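Local coordinates for CDP-glucose 4,6-dehydratase (Salmonella enterica subsp. enterica serovar Typhi, PDB 1WVG), which catalyses the NAD(+)-dependent conversion of CDP-D-glucose to CDP-4-dehydro-6-deoxy-D-glucose and water, a step in making CDP-3,6-dideoxy-D-mannose for the O-antigen, at residues S75-K80 against K119-I124. Sequence-based numbering, arbitrary orientation.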
loop_
_atom_site.group_PDB
_atom_site.type_symbol
_atom_site.label_atom_id
_atom_site.label_comp_id
_atom_site.label_asym_id
_atom_site.label_seq_id
_atom_site.Cartn_x
_atom_site.Cartn_y
_atom_site.Cartn_z
ATOM N N SER A 75 31.071 -13.183 26.907
ATOM C CA SER A 75 32.024 -13.155 25.812
ATOM C C SER A 75 32.170 -11.707 25.348
ATOM O O SER A 75 33.253 -11.131 25.245
ATOM C CB SER A 75 31.487 -14.062 24.711
ATOM O OG SER A 75 32.478 -14.415 23.780
ATOM N N ILE A 76 31.037 -11.087 25.081
ATOM C CA ILE A 76 31.055 -9.714 24.650
ATOM C C ILE A 76 31.706 -8.805 25.710
ATOM O O ILE A 76 32.602 -7.975 25.451
ATOM C CB ILE A 76 29.603 -9.263 24.327
ATOM C CG1 ILE A 76 28.924 -10.135 23.245
ATOM C CG2 ILE A 76 29.669 -7.802 23.890
ATOM C CD1 ILE A 76 27.620 -9.591 22.612
ATOM N N ALA A 77 31.194 -8.945 26.931
ATOM C CA ALA A 77 31.643 -8.165 28.089
ATOM C C ALA A 77 33.163 -8.133 28.287
ATOM O O ALA A 77 33.779 -7.094 28.510
ATOM C CB ALA A 77 30.971 -8.719 29.340
ATOM N N GLU A 78 33.760 -9.307 28.191
ATOM C CA GLU A 78 35.174 -9.446 28.404
ATOM C C GLU A 78 36.050 -8.855 27.333
ATOM O O GLU A 78 37.228 -8.595 27.604
ATOM C CB GLU A 78 35.550 -10.916 28.617
ATOM C CG GLU A 78 36.632 -11.363 27.624
ATOM C CD GLU A 78 36.774 -12.854 27.508
ATOM O OE1 GLU A 78 35.828 -13.632 27.417
ATOM O OE2 GLU A 78 38.036 -13.216 27.496
ATOM N N PHE A 79 35.484 -8.675 26.126
ATOM C CA PHE A 79 36.229 -8.152 24.972
ATOM C C PHE A 79 36.013 -6.662 24.778
ATOM O O PHE A 79 36.859 -5.926 24.236
ATOM C CB PHE A 79 35.795 -8.957 23.709
ATOM C CG PHE A 79 36.496 -8.680 22.388
ATOM C CD1 PHE A 79 37.858 -8.941 22.229
ATOM C CD2 PHE A 79 35.780 -8.227 21.277
ATOM C CE1 PHE A 79 38.507 -8.720 21.016
ATOM C CE2 PHE A 79 36.413 -7.991 20.058
ATOM C CZ PHE A 79 37.777 -8.247 19.926
ATOM N N LYS A 80 34.829 -6.226 25.205
ATOM C CA LYS A 80 34.477 -4.836 25.058
ATOM C C LYS A 80 34.729 -4.369 23.645
ATOM O O LYS A 80 35.530 -3.490 23.431
ATOM C CB LYS A 80 35.223 -3.905 25.997
ATOM C CG LYS A 80 35.650 -4.544 27.313
ATOM C CD LYS A 80 36.982 -3.990 27.829
ATOM C CE LYS A 80 38.132 -5.002 27.833
ATOM N NZ LYS A 80 39.283 -4.657 26.964
ATOM N N LYS A 119 23.013 -4.144 24.700
ATOM C CA LYS A 119 22.419 -3.148 25.582
ATOM C C LYS A 119 23.089 -3.152 26.947
ATOM O O LYS A 119 23.550 -2.136 27.457
ATOM C CB LYS A 119 20.927 -3.369 25.709
ATOM C CG LYS A 119 20.234 -2.423 26.692
ATOM C CD LYS A 119 18.809 -2.852 27.073
ATOM C CE LYS A 119 18.512 -2.915 28.573
ATOM N NZ LYS A 119 17.282 -3.670 28.902
ATOM N N GLN A 120 23.158 -4.315 27.551
ATOM C CA GLN A 120 23.767 -4.413 28.858
ATOM C C GLN A 120 25.268 -4.076 28.865
ATOM O O GLN A 120 25.754 -3.406 29.768
ATOM C CB GLN A 120 23.536 -5.804 29.427
ATOM C CG GLN A 120 22.053 -6.124 29.542
ATOM C CD GLN A 120 21.869 -7.521 30.118
ATOM O OE1 GLN A 120 22.821 -8.192 30.545
ATOM N NE2 GLN A 120 20.636 -7.977 30.127
ATOM N N VAL A 121 26.032 -4.533 27.883
ATOM C CA VAL A 121 27.471 -4.248 27.880
ATOM C C VAL A 121 27.841 -2.772 27.694
ATOM O O VAL A 121 28.706 -2.220 28.380
ATOM C CB VAL A 121 28.246 -5.112 26.874
ATOM C CG1 VAL A 121 29.749 -4.801 26.922
ATOM C CG2 VAL A 121 27.998 -6.595 27.119
ATOM N N GLY A 122 27.212 -2.118 26.742
ATOM C CA GLY A 122 27.530 -0.720 26.517
ATOM C C GLY A 122 28.868 -0.453 25.807
ATOM O O GLY A 122 29.723 -1.328 25.661
ATOM N N ASN A 123 29.041 0.802 25.368
ATOM C CA ASN A 123 30.233 1.274 24.688
ATOM C C ASN A 123 30.434 0.692 23.341
ATOM O O ASN A 123 31.544 0.691 22.835
ATOM C CB ASN A 123 31.497 1.069 25.511
ATOM C CG ASN A 123 31.472 2.242 26.454
ATOM O OD1 ASN A 123 31.513 3.402 26.013
ATOM N ND2 ASN A 123 31.222 1.952 27.719
ATOM N N ILE A 124 29.358 0.152 22.813
ATOM C CA ILE A 124 29.405 -0.417 21.496
ATOM C C ILE A 124 28.915 0.697 20.597
ATOM O O ILE A 124 27.863 1.305 20.780
ATOM C CB ILE A 124 28.554 -1.690 21.393
ATOM C CG1 ILE A 124 29.262 -2.809 22.150
ATOM C CG2 ILE A 124 28.308 -2.073 19.922
ATOM C CD1 ILE A 124 28.337 -3.858 22.758
#
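Val121 lays its two methyls against the turn of helix at Ile76 and Ala77. Its CG2 meets CG2 of Ile76 at 3.8 Å, and the two branched side chains cross at a slant. The same Val121 CG2 lies 4.0 Å from the backbone N of Ala77 and 4.3 Å from its CB. The other methyl, CG1, sits 4.0 Å from CA of Ala77 and a little farther than CG2 from CG2 of Ile76. In this valine CG1 is anti to the backbone N (chi1 -179°) and CG2 is anti to the carbonyl carbon, which turns both methyls to the first helix. The small Ala77 is consistent with the close approach of the backbones, with 5.7 Å between CA of Ala77 and CA of Val121. Ile124, in the loop after Gly122, adds a looser touch, its CD1 4.3 Å from CG2 of Ile76. The side-chain contacts are all apolar and the contact is modest in size, 168 Å² summed over both sides. Ile76 and Ile124 are buried, whereas Ala77 lies at the exposed margin.

Lys80 and Gly122 each leave the helical conformation with positive phi, so the chain leaves each helix close to the contact. In the last turn the carbonyl O of Ile76 accepts from both N of Phe79 at 3.0 Å and N of Lys80 at 2.8 Å. Gln120 OE1 is hydrogen-bonded to NH1 of Arg73, a second tie between the same two helices.

The contact joins the C-terminal ends of helices 69-79 and 100-121 in the Rossmann fold. Strand 83-86 follows the first helix, and strand 126-130 follows the second; the two are parallel neighbours in the sheet. Ile76 also touches Leu114 and Thr117 of helix 100-121 and Phe13 of strand 11-15, while Ile124 packs on Val118.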